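Local coordinates for protein fatty acyl CoA synthetase FADD13 (FATTY-ACYL-CoA SYNTHETASE) (Mycobacterium tuberculosis, PDB 3R44) that belongs to the AMP-binding enzymes of the ANL clan and joins a large N-terminal region to a smaller C-terminal domain, at residues G323-L328 with T346-R351; Y315-S320 with K409-D414; D130-Q135 with T143-A148. One frame throughout, in Å; residues are numbered along the deposited sequence. Where two conformers were deposited one is given.

Contact 1: residues G323-L328 with T346-R351; sequences GGTLLL and TDVAVR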
loop_
_atom_site.group_PDB
_atom_site.type_symbol
_atom_site.label_atom_id
_atom_site.label_comp_id
_atom_site.label_asym_id
_atom_site.label_seq_id
_atom_site.Cartn_x
_atom_site.Cartn_y
_atom_site.Cartn_z
ATOM N N GLY A 323 6.014 5.477 -1.632
ATOM C CA GLY A 323 6.574 6.728 -1.144
ATOM C C GLY A 323 5.591 7.872 -1.292
ATOM O O GLY A 323 4.548 7.766 -1.921
ATOM N N GLY A 324 5.918 9.011 -0.759
ATOM C CA GLY A 324 5.035 10.144 -0.951
ATOM C C GLY A 324 5.269 11.130 0.159
ATOM O O GLY A 324 6.193 11.952 0.041
ATOM N N THR A 325 4.455 11.075 1.215
ATOM C CA THR A 325 4.655 11.899 2.384
ATOM C C THR A 325 4.839 11.019 3.632
ATOM O O THR A 325 4.271 9.920 3.743
ATOM C CB THR A 325 3.509 12.954 2.670
ATOM O OG1 THR A 325 2.284 12.278 2.959
ATOM C CG2 THR A 325 3.277 13.959 1.502
ATOM N N LEU A 326 5.583 11.568 4.599
ATOM C CA LEU A 326 5.815 10.961 5.892
ATOM C C LEU A 326 5.671 11.995 6.989
ATOM O O LEU A 326 6.147 13.126 6.857
ATOM C CB LEU A 326 7.175 10.243 5.966
ATOM C CG LEU A 326 7.312 8.940 5.127
ATOM C CD1 LEU A 326 8.745 8.541 5.226
ATOM C CD2 LEU A 326 6.389 7.795 5.598
ATOM N N LEU A 327 4.941 11.605 8.022
ATOM C CA LEU A 327 4.772 12.420 9.245
ATOM C C LEU A 327 5.694 11.794 10.247
ATOM O O LEU A 327 5.430 10.709 10.790
ATOM C CB LEU A 327 3.312 12.428 9.693
ATOM C CG LEU A 327 3.013 13.221 10.968
ATOM C CD1 LEU A 327 3.166 14.692 10.599
ATOM C CD2 LEU A 327 1.628 12.916 11.537
ATOM N N LEU A 328 6.817 12.443 10.468
ATOM C CA LEU A 328 7.814 11.891 11.330
ATOM C C LEU A 328 7.327 11.846 12.798
ATOM O O LEU A 328 6.360 12.518 13.193
ATOM C CB LEU A 328 9.173 12.614 11.095
ATOM C CG LEU A 328 9.698 12.516 9.628
ATOM C CD1 LEU A 328 11.068 13.168 9.476
ATOM C CD2 LEU A 328 9.733 11.100 9.132
ATOM N N THR A 346 11.102 13.369 -3.276
ATOM C CA THR A 346 9.687 13.461 -3.680
ATOM C C THR A 346 9.230 14.912 -3.597
ATOM O O THR A 346 9.500 15.606 -2.598
ATOM C CB THR A 346 8.748 12.539 -2.838
ATOM O OG1 THR A 346 7.572 12.199 -3.597
ATOM C CG2 THR A 346 8.303 13.211 -1.561
ATOM N N ASP A 347 8.551 15.396 -4.651
ATOM C CA ASP A 347 7.879 16.669 -4.531
ATOM C C ASP A 347 6.376 16.409 -4.494
ATOM O O ASP A 347 5.854 15.575 -5.235
ATOM C CB ASP A 347 8.191 17.639 -5.680
ATOM C CG ASP A 347 9.692 18.003 -5.796
ATOM O OD1 ASP A 347 10.445 17.839 -4.825
ATOM O OD2 ASP A 347 10.137 18.481 -6.868
ATOM N N VAL A 348 5.656 17.108 -3.641
ATOM C CA VAL A 348 4.207 16.853 -3.487
ATOM C C VAL A 348 3.533 18.186 -3.524
ATOM O O VAL A 348 4.041 19.115 -2.914
ATOM C CB VAL A 348 3.888 16.167 -2.129
ATOM C CG1 VAL A 348 2.346 16.023 -1.940
ATOM C CG2 VAL A 348 4.694 14.832 -1.964
ATOM N N ALA A 349 2.438 18.343 -4.266
ATOM C CA ALA A 349 1.792 19.634 -4.363
ATOM C C ALA A 349 0.302 19.367 -4.552
ATOM O O ALA A 349 -0.119 18.190 -4.509
ATOM C CB ALA A 349 2.377 20.494 -5.567
ATOM N N VAL A 350 -0.471 20.427 -4.740
ATOM C CA VAL A 350 -1.902 20.312 -5.064
ATOM C C VAL A 350 -2.245 21.040 -6.346
ATOM O O VAL A 350 -1.825 22.184 -6.539
ATOM C CB VAL A 350 -2.796 20.787 -3.881
ATOM C CG1 VAL A 350 -2.772 19.760 -2.737
ATOM C CG2 VAL A 350 -2.387 22.151 -3.450
ATOM N N ARG A 351 -3.064 20.409 -7.209
ATOM C CA ARG A 351 -3.445 20.981 -8.472
ATOM C C ARG A 351 -4.855 21.501 -8.327
ATOM O O ARG A 351 -5.767 20.729 -8.084
ATOM C CB ARG A 351 -3.398 19.897 -9.546
ATOM C CG ARG A 351 -3.787 20.300 -10.927
ATOM C CD ARG A 351 -3.650 19.102 -11.827
ATOM N NE ARG A 351 -3.810 19.467 -13.228
ATOM C CZ ARG A 351 -4.957 19.690 -13.842
ATOM N NH1 ARG A 351 -6.124 19.622 -13.200
ATOM N NH2 ARG A 351 -4.918 20.021 -15.139
#
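The methyl group of T325 lies against the branched end of V348, CG2 of T325 standing 3.8 Å from V348 CG2 and 4.1 Å from V348 CG1, so that it touches both methyls. The two side chains cross at about a right angle, as do the strands that carry them: 324-327 and 346-351 approach to 7.3 Å between axes with an angle of 91° between their directions. V348 has CG1 anti to its own backbone N (chi1 175°), which sets CG2 beside that N and lets this methyl reach the backbone of the partner too, 3.8 Å from G324 O. That carbonyl also receives a weak hydrogen bond from T343 OG1. G324 has backbone angles that call for glycine. T346 also faces G324, but it was modelled in two conformers, and the very short approach of its methyl to G324 O is doubtful. The polar end of T325 is turned to another partner, OG1 being hydrogen-bonded to A339 O. This is buried packing of methyl groups against one another and against the G324 carbonyl, between two different sheets. T325 rests on Y315 of strand 310-316, the sheet neighbour of 324-327, while T346 and V348 lean on strand 364-369, and L326 packs against helix 192-205.

Contact 2: residues Y315-S320 with K409-D414; sequences YALTES and KDRLKD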
loop_
_atom_site.group_PDB
_atom_site.type_symbol
_atom_site.label_atom_id
_atom_site.label_comp_id
_atom_site.label_asym_id
_atom_site.label_seq_id
_atom_site.Cartn_x
_atom_site.Cartn_y
_atom_site.Cartn_z
ATOM N N TYR A 315 1.404 8.998 3.577
ATOM C CA TYR A 315 0.549 8.853 2.464
ATOM C C TYR A 315 1.371 8.339 1.289
ATOM O O TYR A 315 2.445 8.909 0.977
ATOM C CB TYR A 315 -0.013 10.201 2.108
ATOM C CG TYR A 315 -0.724 10.264 0.779
ATOM C CD1 TYR A 315 -1.993 9.695 0.618
ATOM C CD2 TYR A 315 -0.132 10.888 -0.312
ATOM C CE1 TYR A 315 -2.685 9.815 -0.576
ATOM C CE2 TYR A 315 -0.803 10.982 -1.519
ATOM C CZ TYR A 315 -2.071 10.432 -1.645
ATOM O OH TYR A 315 -2.704 10.541 -2.863
ATOM N N ALA A 316 0.854 7.288 0.643
ATOM C CA ALA A 316 1.504 6.738 -0.571
ATOM C C ALA A 316 0.440 6.001 -1.357
ATOM O O ALA A 316 -0.652 5.764 -0.817
ATOM C CB ALA A 316 2.622 5.798 -0.168
ATOM N N LEU A 317 0.771 5.591 -2.577
ATOM C CA LEU A 317 -0.151 4.912 -3.468
ATOM C C LEU A 317 0.658 3.807 -4.060
ATOM O O LEU A 317 1.873 3.901 -4.093
ATOM C CB LEU A 317 -0.591 5.830 -4.608
ATOM C CG LEU A 317 -1.371 7.094 -4.320
ATOM C CD1 LEU A 317 -1.966 7.578 -5.668
ATOM C CD2 LEU A 317 -2.485 6.780 -3.324
ATOM N N THR A 318 0.018 2.832 -4.656
ATOM C CA THR A 318 0.727 1.918 -5.549
ATOM C C THR A 318 1.578 2.607 -6.623
ATOM O O THR A 318 2.732 2.234 -6.817
ATOM C CB THR A 318 -0.265 0.885 -6.140
ATOM O OG1 THR A 318 -0.938 0.260 -5.031
ATOM C CG2 THR A 318 0.455 -0.182 -6.943
ATOM N N GLU A 319 1.026 3.640 -7.248
ATOM C CA GLU A 319 1.688 4.413 -8.302
ATOM C C GLU A 319 2.944 5.138 -7.827
ATOM O O GLU A 319 3.776 5.512 -8.635
ATOM C CB GLU A 319 0.706 5.410 -8.896
ATOM C CG GLU A 319 -0.366 4.739 -9.760
ATOM C CD GLU A 319 -1.681 4.459 -9.008
ATOM O OE1 GLU A 319 -1.661 4.172 -7.757
ATOM O OE2 GLU A 319 -2.736 4.427 -9.711
ATOM N N SER A 320 3.044 5.390 -6.527
ATOM C CA SER A 320 4.238 6.043 -5.948
ATOM C C SER A 320 5.184 5.096 -5.237
ATOM O O SER A 320 6.083 5.508 -4.509
ATOM C CB SER A 320 3.812 7.180 -5.044
ATOM O OG SER A 320 3.288 6.667 -3.863
ATOM N N LYS A 409 -8.163 14.831 2.287
ATOM C CA LYS A 409 -9.575 15.107 2.518
ATOM C C LYS A 409 -10.475 14.039 1.968
ATOM O O LYS A 409 -11.516 13.751 2.569
ATOM C CB LYS A 409 -9.981 16.454 1.915
ATOM C CG LYS A 409 -9.275 17.634 2.510
ATOM C CD LYS A 409 -9.534 17.726 4.001
ATOM C CE LYS A 409 -8.786 18.878 4.668
ATOM N NZ LYS A 409 -9.222 20.218 4.108
ATOM N N ASP A 410 -10.126 13.497 0.805
ATOM C CA ASP A 410 -10.934 12.446 0.177
ATOM C C ASP A 410 -10.064 11.650 -0.776
ATOM O O ASP A 410 -9.037 12.156 -1.258
ATOM C CB ASP A 410 -12.069 13.039 -0.626
ATOM C CG ASP A 410 -13.428 12.590 -0.160
ATOM O OD1 ASP A 410 -13.593 11.509 0.483
ATOM O OD2 ASP A 410 -14.348 13.389 -0.416
ATOM N N ARG A 411 -10.455 10.405 -0.987
ATOM C CA ARG A 411 -9.736 9.521 -1.860
ATOM C C ARG A 411 -10.551 9.312 -3.108
ATOM O O ARG A 411 -11.791 9.379 -3.065
ATOM C CB ARG A 411 -9.530 8.171 -1.218
ATOM C CG ARG A 411 -8.919 8.199 0.165
ATOM C CD ARG A 411 -7.545 8.672 0.093
ATOM N NE ARG A 411 -6.592 7.867 0.853
ATOM C CZ ARG A 411 -5.599 7.156 0.303
ATOM N NH1 ARG A 411 -5.430 7.112 -1.030
ATOM N NH2 ARG A 411 -4.771 6.480 1.090
ATOM N N LEU A 412 -9.835 8.997 -4.181
ATOM C CA LEU A 412 -10.428 8.698 -5.486
ATOM C C LEU A 412 -11.514 7.645 -5.348
ATOM O O LEU A 412 -12.575 7.773 -5.965
ATOM C CB LEU A 412 -9.343 8.186 -6.444
ATOM C CG LEU A 412 -9.813 7.801 -7.865
ATOM C CD1 LEU A 412 -10.596 8.976 -8.402
ATOM C CD2 LEU A 412 -8.664 7.460 -8.741
ATOM N N LYS A 413 -11.271 6.624 -4.512
ATOM C CA LYS A 413 -12.232 5.512 -4.351
ATOM C C LYS A 413 -13.609 5.914 -3.876
ATOM O O LYS A 413 -14.566 5.171 -4.052
ATOM C CB LYS A 413 -11.702 4.431 -3.402
ATOM C CG LYS A 413 -11.538 4.907 -1.967
ATOM C CD LYS A 413 -10.750 3.958 -1.084
ATOM C CE LYS A 413 -10.678 4.549 0.360
ATOM N NZ LYS A 413 -10.217 3.529 1.349
ATOM N N ASP A 414 -13.705 7.061 -3.223
ATOM C CA ASP A 414 -14.948 7.543 -2.681
ATOM C C ASP A 414 -15.582 8.639 -3.518
ATOM O O ASP A 414 -16.704 9.063 -3.261
ATOM C CB ASP A 414 -14.701 8.041 -1.245
ATOM C CG ASP A 414 -14.314 6.887 -0.281
ATOM O OD1 ASP A 414 -14.794 5.733 -0.454
ATOM O OD2 ASP A 414 -13.496 7.125 0.631
#
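The backbones of L317 and R411 keep well apart, 10.8 Å between their CA atoms, and the span is bridged by side chains. R411 does most of the reaching: its chain bends at chi2 and chi3, which brings the guanidinium up to Y315 and L317. NH1 touches both, lying 3.9 Å from Y315 CE1 and 3.7 Å from L317 CD2. The two meetings differ in kind. CE1 of the tyrosine sits over one face of the guanidinium, toward its rim, whereas NH1 approaches the tyrosine ring at its edge, near the ring plane; with the planes 62° apart, ring and guanidinium do not stack. The leucine methyl meets the guanidinium at its edge. Each segment spans the end of a strand, 310-316 and 406-410, and the turn after it. In 409-414, K409 and D410 both face I397 in a classic beta bulge just before R411, and a 3-10 segment, 412-414, comes next. This segment lies near the place where relatives in the ANL clan have the hinge between their N- and C-terminal domains. Across from it, the turn after Y315 is held by a bond from L317 N to S320 OG (3.0 Å, 160° at the hydrogen) and by one from S320 N to L317 O. D396 probably holds the guanidinium and the tyrosine hydroxyl in place: its OD2 forms a salt bridge with R411 NH1 and a hydrogen bond with Y315 OH, while its OD1 takes the backbone N of L412.

Contact 3: residues D130-Q135 with T143-A148; sequences DAIRAQ and TDWIGA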
loop_
_atom_site.group_PDB
_atom_site.type_symbol
_atom_site.label_atom_id
_atom_site.label_comp_id
_atom_site.label_asym_id
_atom_site.label_seq_id
_atom_site.Cartn_x
_atom_site.Cartn_y
_atom_site.Cartn_z
ATOM N N ASP A 130 -6.305 -23.900 -8.834
ATOM C CA ASP A 130 -7.071 -25.038 -9.350
ATOM C C ASP A 130 -8.303 -24.579 -10.117
ATOM O O ASP A 130 -8.547 -25.026 -11.238
ATOM C CB ASP A 130 -7.495 -25.970 -8.210
ATOM C CG ASP A 130 -6.323 -26.780 -7.650
ATOM O OD1 ASP A 130 -5.221 -26.774 -8.248
ATOM O OD2 ASP A 130 -6.490 -27.410 -6.590
ATOM N N ALA A 131 -9.048 -23.650 -9.517
ATOM C CA ALA A 131 -10.249 -23.104 -10.145
ATOM C C ALA A 131 -9.852 -22.465 -11.490
ATOM O O ALA A 131 -10.521 -22.664 -12.509
ATOM C CB ALA A 131 -10.927 -22.073 -9.213
ATOM N N ILE A 132 -8.759 -21.705 -11.494
ATOM C CA ILE A 132 -8.281 -21.059 -12.732
ATOM C C ILE A 132 -7.843 -22.076 -13.820
ATOM O O ILE A 132 -8.236 -21.950 -14.983
ATOM C CB ILE A 132 -7.147 -20.028 -12.491
ATOM C CG1 ILE A 132 -7.640 -18.871 -11.611
ATOM C CG2 ILE A 132 -6.658 -19.482 -13.845
ATOM C CD1 ILE A 132 -6.559 -17.900 -11.181
ATOM N N ARG A 133 -7.056 -23.079 -13.442
ATOM C CA ARG A 133 -6.559 -24.078 -14.408
ATOM C C ARG A 133 -7.688 -24.979 -14.969
ATOM O O ARG A 133 -7.573 -25.474 -16.088
ATOM C CB ARG A 133 -5.439 -24.935 -13.797
ATOM C CG ARG A 133 -4.184 -24.148 -13.379
ATOM C CD ARG A 133 -3.026 -25.083 -13.038
ATOM N NE ARG A 133 -2.491 -25.685 -14.268
ATOM C CZ ARG A 133 -1.505 -26.582 -14.333
ATOM N NH1 ARG A 133 -0.927 -27.039 -13.228
ATOM N NH2 ARG A 133 -1.107 -27.038 -15.524
ATOM N N ALA A 134 -8.755 -25.155 -14.187
ATOM C CA ALA A 134 -9.991 -25.841 -14.591
ATOM C C ALA A 134 -10.860 -25.107 -15.658
ATOM O O ALA A 134 -11.627 -25.759 -16.347
ATOM C CB ALA A 134 -10.839 -26.161 -13.353
ATOM N N GLN A 135 -10.749 -23.778 -15.782
ATOM C CA GLN A 135 -11.376 -23.005 -16.892
ATOM C C GLN A 135 -11.131 -23.670 -18.272
ATOM O O GLN A 135 -10.081 -24.280 -18.504
ATOM C CB GLN A 135 -10.832 -21.551 -16.905
ATOM C CG GLN A 135 -11.448 -20.562 -15.863
ATOM C CD GLN A 135 -10.548 -19.336 -15.517
ATOM O OE1 GLN A 135 -9.775 -18.839 -16.356
ATOM N NE2 GLN A 135 -10.646 -18.863 -14.252
ATOM N N THR A 143 2.835 -20.648 -19.108
ATOM C CA THR A 143 3.410 -21.916 -19.560
ATOM C C THR A 143 3.776 -22.789 -18.347
ATOM O O THR A 143 3.978 -23.990 -18.470
ATOM C CB THR A 143 4.644 -21.657 -20.511
ATOM O OG1 THR A 143 5.683 -20.962 -19.800
ATOM C CG2 THR A 143 4.230 -20.811 -21.741
ATOM N N ASP A 144 3.807 -22.199 -17.159
ATOM C CA ASP A 144 4.216 -22.938 -15.974
ATOM C C ASP A 144 3.447 -22.540 -14.727
ATOM O O ASP A 144 3.369 -21.361 -14.409
ATOM C CB ASP A 144 5.715 -22.751 -15.770
ATOM C CG ASP A 144 6.515 -23.702 -16.611
ATOM O OD1 ASP A 144 6.361 -24.934 -16.398
ATOM O OD2 ASP A 144 7.231 -23.242 -17.530
ATOM N N TRP A 145 2.870 -23.522 -14.044
ATOM C CA TRP A 145 2.258 -23.303 -12.724
ATOM C C TRP A 145 3.026 -24.082 -11.638
ATOM O O TRP A 145 3.055 -25.309 -11.667
ATOM C CB TRP A 145 0.815 -23.744 -12.751
ATOM C CG TRP A 145 -0.010 -23.249 -13.908
ATOM C CD1 TRP A 145 -0.043 -23.749 -15.174
ATOM C CD2 TRP A 145 -0.961 -22.181 -13.871
ATOM N NE1 TRP A 145 -0.952 -23.035 -15.948
ATOM C CE2 TRP A 145 -1.524 -22.069 -15.159
ATOM C CE3 TRP A 145 -1.371 -21.282 -12.875
ATOM C CZ2 TRP A 145 -2.489 -21.102 -15.474
ATOM C CZ3 TRP A 145 -2.336 -20.322 -13.194
ATOM C CH2 TRP A 145 -2.879 -20.244 -14.479
ATOM N N ILE A 146 3.674 -23.367 -10.730
ATOM C CA ILE A 146 4.681 -23.963 -9.869
ATOM C C ILE A 146 4.200 -23.768 -8.454
ATOM O O ILE A 146 4.223 -22.647 -7.963
ATOM C CB ILE A 146 6.093 -23.304 -10.038
ATOM C CG1 ILE A 146 6.564 -23.308 -11.510
ATOM C CG2 ILE A 146 7.123 -24.067 -9.239
ATOM C CD1 ILE A 146 6.766 -24.732 -12.084
ATOM N N GLY A 147 3.784 -24.855 -7.807
ATOM C CA GLY A 147 3.315 -24.769 -6.408
ATOM C C GLY A 147 4.463 -24.925 -5.443
ATOM O O GLY A 147 5.620 -25.095 -5.844
ATOM N N ALA A 148 4.149 -24.819 -4.155
ATOM C CA ALA A 148 5.150 -24.876 -3.074
ATOM C C ALA A 148 6.139 -26.054 -3.080
ATOM O O ALA A 148 7.336 -25.848 -2.848
ATOM C CB ALA A 148 4.438 -24.811 -1.695
#
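Stacking dominates the meeting of R133 with W145: the guanidinium lies flat on the indole, the centres 3.9 Å apart and the planes only 14° from parallel. It is shifted toward the pyrrole side, with NE just 3.2 Å from W145 CD1. The bend of the arginine chain at chi3 (72°) turns the guanidinium over this part of the ring while the carbons before it continue along the same face. Those carbons supply the second kind of interaction, a CH-pi contact in which CD of R133 stands 3.7 Å from the centroid of the five-membered ring of W145; CG lies over the centre of the whole indole. The third kind is apolar: CG2 of I132 meets the far corner of the six-membered ring at W145 CH2, 3.9 Å away, the two side chains crossing at about a right angle. Beyond these pairs, I132 also packs on V107 and S108 of helix 104-114, and W145 on L111 of that helix and on V119 of strand 118-121. The contact thus closes the beta-alpha-beta unit formed by strand 118-121, helix 126-134 and strand 144-147, laying the last turn of the helix against the edge strand of a four-stranded parallel sheet. R133 NE and W145 NE1 are both donors and form no bond despite lying 3.5 Å apart. The attraction is therefore probably that of a cation lying on a pi face, together with the apolar contact of the arginine carbons and I132 with the tryptophan.

How the contacts relate
Contacts 1 and 2 lie close together, their centres 12 Å apart, and share a sheet: strands 310-316 and 324-327 are neighbours in it, joined where T325 N meets Y315 O at 3.0 Å, a probable hydrogen bond. From that sheet, contact 1 reaches to the sheet of 346-351, and contact 2 to the pair of strands 396-400 and 406-410. Contact 3 stands apart, about 28 Å from contact 1 and 20 Å from contact 2 between nearest atoms, in another sheet. Their chemistry follows their place: buried methyl packing in contact 1, a guanidinium salt-bridged to D396 and touched by a tyrosine and a leucine in partly buried contact 2, and an arginine stacked on tryptophan nearer the surface in contact 3.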